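Local coordinates for protein deoxyribodipyrimidine photo-lyase (Oryza sativa Japonica Group, PDB 3UMV) that uses light to split cyclobutane pyrimidine dimers in UV-damaged DNA back into two pyrimidines, with FAD as its cofactor, at residues L76-F81 with V229-A233; L83-Q89 with K423-R429. The contacts are given in a common frame with arbitrary orientation. Residues are numbered along the deposited sequence.

Contact 1: residues L76-F81 with V229-A233; sequences LFPRPF and VCSEA. With URE (urea), chain M; EDO (1,2-ethanediol), chain H.
Residues 76-81 form the loop that leaves parallel strand 70-75 of the photolyase alpha/beta domain and leads to helix 87-106. They pack against residues 229-233, the last turn of helix 222-231 and the start of the loop that follows. The loop 76-81 is irregular. Phe81 N bonds to Pro78 O (2.7 Å), the Arg79-Pro80 peptide is cis, and Phe81 has a positive phi of 79°. The nearest CA atoms across the two segments are those of Arg79 and Glu232, 7.0 Å apart.

Phe81 is the centre of the contact. Its chi1 is m, and CB points toward the helix end. Its CE1 lies 3.7 Å from Val229 CG1, its CE2 3.8 Å from Ala233 CB, and its CZ 3.6 Å from Glu232 OE1. Leu90 of helix 87-106 also touches Phe81, Val229 and Ala233. Val229, with chi1 t, reaches Leu76 as well: CG2 to CD2 is 4.0 Å.

Glu232 (chi1 m) borders the Phe81 ring. Its OE2 is salt-bridged to Arg228. Arg79 NH2 is 4.3 Å from Glu232 OE1, but no N-H points at that oxygen, so only the charges attract. A water makes the link instead: it accepts from Arg79 N at 3.2 Å and donates to Glu232 OE1 at 2.7 Å.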
# COMPACT_ATOMS: atom_id res chain seq x y z
N LEU A 76 4.21 -1.31 -16.25
CA LEU A 76 2.84 -0.88 -15.97
C LEU A 76 1.86 -1.93 -16.49
O LEU A 76 1.91 -2.29 -17.66
CB LEU A 76 2.56 0.46 -16.66
CG LEU A 76 1.20 1.08 -16.31
CD1 LEU A 76 1.19 1.54 -14.84
CD2 LEU A 76 0.85 2.23 -17.24
N PHE A 77 0.98 -2.45 -15.64
CA PHE A 77 -0.06 -3.35 -16.14
C PHE A 77 -0.97 -2.55 -17.06
O PHE A 77 -1.42 -1.47 -16.70
CB PHE A 77 -0.87 -3.97 -15.00
CG PHE A 77 -0.09 -4.95 -14.16
CD1 PHE A 77 -0.47 -6.28 -14.10
CD2 PHE A 77 1.00 -4.54 -13.42
CE1 PHE A 77 0.24 -7.19 -13.32
CE2 PHE A 77 1.72 -5.45 -12.65
CZ PHE A 77 1.33 -6.77 -12.60
N PRO A 78 -1.25 -3.08 -18.25
CA PRO A 78 -2.10 -2.34 -19.19
C PRO A 78 -3.59 -2.38 -18.80
O PRO A 78 -3.98 -3.16 -17.93
CB PRO A 78 -1.88 -3.08 -20.51
CG PRO A 78 -1.60 -4.49 -20.08
CD PRO A 78 -0.76 -4.34 -18.82
N ARG A 79 -4.40 -1.54 -19.43
CA ARG A 79 -5.85 -1.52 -19.23
C ARG A 79 -6.38 -2.95 -19.14
O ARG A 79 -6.04 -3.79 -19.98
CB ARG A 79 -6.50 -0.76 -20.38
CG ARG A 79 -8.01 -0.63 -20.31
CD ARG A 79 -8.55 -0.04 -21.61
NE ARG A 79 -8.16 -0.87 -22.75
CZ ARG A 79 -8.06 -0.43 -24.00
NH1 ARG A 79 -7.69 -1.27 -24.97
NH2 ARG A 79 -8.31 0.84 -24.29
N PRO A 80 -7.23 -3.25 -18.14
CA PRO A 80 -7.89 -2.38 -17.16
C PRO A 80 -7.01 -1.97 -15.97
O PRO A 80 -7.55 -1.41 -15.01
CB PRO A 80 -9.04 -3.25 -16.67
CG PRO A 80 -8.48 -4.62 -16.73
CD PRO A 80 -7.67 -4.65 -18.00
N PHE A 81 -5.72 -2.26 -16.03
CA PHE A 81 -4.73 -1.79 -15.04
C PHE A 81 -4.72 -2.60 -13.75
O PHE A 81 -5.64 -3.36 -13.47
CB PHE A 81 -4.93 -0.30 -14.74
CG PHE A 81 -4.98 0.56 -15.99
CD1 PHE A 81 -3.84 0.76 -16.75
CD2 PHE A 81 -6.17 1.15 -16.41
CE1 PHE A 81 -3.87 1.53 -17.90
CE2 PHE A 81 -6.20 1.92 -17.56
CZ PHE A 81 -5.05 2.11 -18.31
N VAL A 229 -2.87 6.98 -20.77
CA VAL A 229 -3.23 6.02 -19.74
C VAL A 229 -4.43 6.49 -18.92
O VAL A 229 -5.37 5.73 -18.69
CB VAL A 229 -2.02 5.70 -18.82
CG1 VAL A 229 -2.47 4.96 -17.57
CG2 VAL A 229 -1.00 4.87 -19.58
N CYS A 230 -4.41 7.74 -18.48
CA CYS A 230 -5.49 8.23 -17.63
C CYS A 230 -6.81 8.33 -18.40
O CYS A 230 -7.87 8.09 -17.82
CB CYS A 230 -5.15 9.59 -17.01
SG CYS A 230 -3.77 9.55 -15.83
N SER A 231 -6.76 8.67 -19.68
CA SER A 231 -7.99 8.74 -20.47
C SER A 231 -8.57 7.35 -20.79
O SER A 231 -9.73 7.23 -21.16
CB SER A 231 -7.81 9.56 -21.76
OG SER A 231 -7.08 8.85 -22.74
N GLU A 232 -7.75 6.32 -20.61
CA GLU A 232 -8.22 4.94 -20.76
C GLU A 232 -8.87 4.42 -19.48
O GLU A 232 -9.50 3.37 -19.49
CB GLU A 232 -7.06 4.01 -21.11
CG GLU A 232 -6.58 4.12 -22.54
CD GLU A 232 -5.38 3.24 -22.79
OE1 GLU A 232 -5.10 2.39 -21.92
OE2 GLU A 232 -4.72 3.39 -23.84
N ALA A 233 -8.70 5.15 -18.38
CA ALA A 233 -9.25 4.73 -17.10
C ALA A 233 -10.45 5.57 -16.70
O ALA A 233 -10.70 6.64 -17.25
CB ALA A 233 -8.17 4.79 -16.02
C URE M . 1.42 -1.22 -12.03
O URE M . 2.47 -1.85 -11.87
N1 URE M . 0.82 -1.24 -13.19
N2 URE M . 0.88 -0.54 -11.05
C1 EDO H . -4.19 -1.77 -23.37
O1 EDO H . -3.06 -1.06 -23.71
C2 EDO H . -4.16 -3.14 -23.28
O2 EDO H . -5.17 -3.82 -22.64
O HOH W 1 -3.19 0.59 -21.43

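Contact 2: residues L83-Q89 with K423-R429; sequences LSARRRQ and KYEIDGR. With FAD (flavin-adenine dinucleotide), chain I.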
# COMPACT_ATOMS: atom_id res chain seq x y z
N LEU A 83 -5.48 -4.00 -10.52
CA LEU A 83 -6.66 -3.94 -9.66
C LEU A 83 -7.59 -2.77 -10.01
O LEU A 83 -8.15 -2.12 -9.13
CB LEU A 83 -6.24 -3.89 -8.18
CG LEU A 83 -5.62 -5.20 -7.67
CD1 LEU A 83 -4.90 -5.02 -6.34
CD2 LEU A 83 -6.67 -6.32 -7.59
N SER A 84 -7.75 -2.53 -11.31
CA SER A 84 -8.67 -1.50 -11.81
C SER A 84 -8.34 -0.08 -11.33
O SER A 84 -9.24 0.71 -11.05
CB SER A 84 -10.12 -1.86 -11.46
OG SER A 84 -10.45 -3.14 -11.95
N ALA A 85 -7.05 0.24 -11.27
CA ALA A 85 -6.63 1.61 -11.01
C ALA A 85 -7.40 2.57 -11.92
O ALA A 85 -7.65 2.27 -13.09
CB ALA A 85 -5.13 1.76 -11.23
N ARG A 86 -7.78 3.71 -11.36
CA ARG A 86 -8.52 4.74 -12.07
C ARG A 86 -7.58 5.92 -12.31
O ARG A 86 -6.43 5.89 -11.88
CB ARG A 86 -9.72 5.22 -11.25
CG ARG A 86 -10.63 4.13 -10.68
CD ARG A 86 -11.06 3.13 -11.73
NE ARG A 86 -12.36 2.52 -11.42
CZ ARG A 86 -12.57 1.61 -10.47
NH1 ARG A 86 -11.57 1.21 -9.70
NH2 ARG A 86 -13.78 1.10 -10.29
N ARG A 87 -8.07 6.96 -12.98
CA ARG A 87 -7.26 8.13 -13.27
C ARG A 87 -6.50 8.63 -12.05
O ARG A 87 -5.30 8.91 -12.13
CB ARG A 87 -8.13 9.27 -13.81
CG ARG A 87 -7.44 10.62 -13.81
CD ARG A 87 -8.31 11.70 -14.46
NE ARG A 87 -8.61 11.41 -15.86
CZ ARG A 87 -7.87 11.84 -16.88
NH1 ARG A 87 -6.78 12.58 -16.65
NH2 ARG A 87 -8.20 11.53 -18.12
N ARG A 88 -7.21 8.75 -10.94
CA ARG A 88 -6.66 9.22 -9.67
C ARG A 88 -5.39 8.49 -9.27
O ARG A 88 -4.40 9.12 -8.90
CB ARG A 88 -7.69 9.07 -8.54
CG ARG A 88 -7.16 9.38 -7.14
CD ARG A 88 -8.30 9.49 -6.11
NE ARG A 88 -9.11 10.68 -6.36
CZ ARG A 88 -10.30 10.92 -5.81
NH1 ARG A 88 -10.84 10.06 -4.96
NH2 ARG A 88 -10.95 12.03 -6.11
N GLN A 89 -5.43 7.17 -9.32
CA GLN A 89 -4.28 6.37 -8.89
C GLN A 89 -3.20 6.27 -9.96
O GLN A 89 -2.00 6.26 -9.64
CB GLN A 89 -4.72 4.97 -8.45
CG GLN A 89 -5.66 4.97 -7.24
CD GLN A 89 -7.11 5.22 -7.61
OE1 GLN A 89 -7.47 5.25 -8.81
NE2 GLN A 89 -7.96 5.42 -6.60
N LYS A 423 -11.70 2.03 -5.63
CA LYS A 423 -12.02 3.01 -6.65
C LYS A 423 -11.53 4.42 -6.30
O LYS A 423 -10.97 5.11 -7.14
CB LYS A 423 -13.53 3.03 -6.92
CG LYS A 423 -13.98 4.09 -7.90
CD LYS A 423 -15.40 3.82 -8.34
CE LYS A 423 -15.78 4.69 -9.52
NZ LYS A 423 -17.17 4.42 -10.01
N TYR A 424 -11.77 4.83 -5.06
CA TYR A 424 -11.61 6.22 -4.65
C TYR A 424 -10.37 6.56 -3.83
O TYR A 424 -9.87 7.70 -3.89
CB TYR A 424 -12.87 6.67 -3.89
CG TYR A 424 -14.08 6.79 -4.81
CD1 TYR A 424 -15.13 5.88 -4.75
CD2 TYR A 424 -14.14 7.80 -5.74
CE1 TYR A 424 -16.24 6.01 -5.59
CE2 TYR A 424 -15.24 7.94 -6.58
CZ TYR A 424 -16.27 7.04 -6.50
OH TYR A 424 -17.36 7.18 -7.34
N GLU A 425 -9.88 5.63 -3.02
CA GLU A 425 -8.76 5.94 -2.14
C GLU A 425 -7.43 6.01 -2.90
O GLU A 425 -7.13 5.18 -3.75
CB GLU A 425 -8.65 4.94 -0.98
CG GLU A 425 -9.85 4.84 -0.09
CD GLU A 425 -9.93 5.94 0.97
OE1 GLU A 425 -10.69 5.76 1.94
OE2 GLU A 425 -9.22 6.96 0.85
N ILE A 426 -6.64 7.03 -2.59
CA ILE A 426 -5.32 7.15 -3.18
C ILE A 426 -4.38 6.06 -2.65
O ILE A 426 -3.43 5.67 -3.33
CB ILE A 426 -4.73 8.56 -2.95
CG1 ILE A 426 -3.46 8.74 -3.78
CG2 ILE A 426 -4.52 8.83 -1.46
CD1 ILE A 426 -3.68 8.50 -5.24
N ASP A 427 -4.70 5.53 -1.48
CA ASP A 427 -3.89 4.51 -0.82
C ASP A 427 -4.48 3.09 -0.93
O ASP A 427 -4.03 2.15 -0.27
CB ASP A 427 -3.61 4.91 0.66
CG ASP A 427 -4.89 5.10 1.48
OD1 ASP A 427 -5.96 4.59 1.09
OD2 ASP A 427 -4.83 5.78 2.53
N GLY A 428 -5.48 2.96 -1.81
CA GLY A 428 -6.25 1.73 -1.95
C GLY A 428 -5.57 0.69 -2.82
O GLY A 428 -4.44 0.89 -3.26
N ARG A 429 -6.27 -0.42 -3.08
CA ARG A 429 -5.68 -1.55 -3.81
C ARG A 429 -4.39 -1.96 -3.09
O ARG A 429 -3.32 -2.03 -3.69
CB ARG A 429 -5.43 -1.18 -5.29
CG ARG A 429 -6.70 -0.85 -6.10
CD ARG A 429 -6.36 -0.06 -7.39
NE ARG A 429 -5.40 1.00 -7.11
CZ ARG A 429 -4.16 1.04 -7.58
NH1 ARG A 429 -3.71 0.09 -8.42
NH2 ARG A 429 -3.35 2.04 -7.23
PA FAD I . -1.69 7.54 10.17
O1A FAD I . -2.61 7.47 11.35
O2A FAD I . -0.76 8.72 10.16
O5B FAD I . -0.88 6.16 10.10
C5B FAD I . 0.45 6.09 9.61
C4B FAD I . 0.65 4.80 8.82
O4B FAD I . 0.38 3.65 9.61
C3B FAD I . -0.32 4.69 7.66
O3B FAD I . 0.15 5.39 6.53
C2B FAD I . -0.32 3.21 7.42
O2B FAD I . 0.87 2.83 6.76
C1B FAD I . -0.26 2.67 8.82
N9A FAD I . -1.61 2.38 9.34
C8A FAD I . -2.41 3.20 10.09
N7A FAD I . -3.55 2.52 10.35
C5A FAD I . -3.49 1.29 9.77
C6A FAD I . -4.35 0.19 9.71
N6A FAD I . -5.50 0.15 10.38
N1A FAD I . -3.97 -0.94 9.02
C2A FAD I . -2.74 -0.99 8.41
N3A FAD I . -1.89 0.10 8.46
C4A FAD I . -2.26 1.20 9.14
N1 FAD I . -4.88 1.78 4.62
C2 FAD I . -4.23 1.88 3.42
O2 FAD I . -3.03 2.13 3.45
N3 FAD I . -4.92 1.69 2.23
C4 FAD I . -6.27 1.40 2.24
O4 FAD I . -6.88 1.24 1.17
C4X FAD I . -6.92 1.29 3.46
N5 FAD I . -8.27 1.02 3.53
C5X FAD I . -8.89 0.89 4.76
C6 FAD I . -10.25 0.59 4.82
C7 FAD I . -10.89 0.46 6.06
C7M FAD I . -12.36 0.12 6.10
C8 FAD I . -10.15 0.65 7.23
C8M FAD I . -10.78 0.53 8.59
C9 FAD I . -8.80 0.96 7.15
C9A FAD I . -8.18 1.08 5.93
N10 FAD I . -6.83 1.40 5.86
C10 FAD I . -6.22 1.49 4.64
C1' FAD I . -6.00 1.62 7.12
C2' FAD I . -5.96 3.10 7.60
O2' FAD I . -7.24 3.74 7.68
C3' FAD I . -5.04 4.01 6.76
O3' FAD I . -3.78 3.40 6.62
C4' FAD I . -4.84 5.40 7.37
O4' FAD I . -6.09 6.05 7.51
C5' FAD I . -3.90 6.19 6.45
O5' FAD I . -3.82 7.57 6.73
P FAD I . -2.46 8.16 7.36
O1P FAD I . -1.26 7.72 6.55
O2P FAD I . -2.58 9.65 7.47
O3P FAD I . -2.59 7.46 8.81
O HOH W 2 -16.59 1.84 -11.19
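Leu83 starts the contact with a positive phi of 48°. Its CB lies 3.7 Å from Arg429 CG, and its carbonyl O is 3.2 Å from Arg429 CD. Ala85 comes next, with CB over one face of the Arg429 guanidinium, 3.6 Å from NH1. That NH1 donates to the carbonyl of Leu82, just before the segment.

Arg86 is the N-cap residue of helix 87-106. Its backbone N donates to Gln89 OE1 (3.0 Å), so the Gln89 side chain folds back over the first turn. The Arg86 guanidinium lies against the aliphatic chain of Lys423, with NH2 3.7 Å from CD. A water accepts from both Arg86 NH2 (3.0 Å) and Lys423 NZ (2.9 Å). Glu234 pairs with both charges, and Glu369 also binds Lys423.

Here the alpha/beta domain meets the helical FAD-binding domain. Residues 423-429 end helix 410-424 and make a type I turn from Glu425 to Gly428. Asp427 O in this turn accepts from FAD N3 at 2.7 Å.

Arg88 NH1 donates to Tyr424 O (2.8 Å), while its NE and NH2 bind the carbonyls of Pro237 and Val386. Gln89 NE2 donates to Lys423 O (3.1 Å) and Glu425 O (3.0 Å), two carbonyls at the helix end. Its CB packs 3.5 Å from Arg429 NH2.

Both contacts draw on the connection between strand 70-75 and helix 87-106: contact 1 on its first part, 76-81, and contact 2 on 83-89, which runs into the first turn of the helix. Their centres are 11 Å apart. They touch directly: Ala233 CB lies 3.7 Å from Arg87 N, and Cys230 CB lies 3.4 Å from Arg87 NH1. Arg87 therefore sits against the end of helix 222-231, while the side chains of Arg86 and Arg88 make contacts with 423-429. The side chains of Phe81 and Arg429 are about 6 Å apart. Contact 2 is the one that reaches the cofactor, with Gly428 CA 3.2 Å from FAD O4. Contact 1 is further out and partly buried. One urea lies beside its loop, with N1 2.7 Å from Phe77 N.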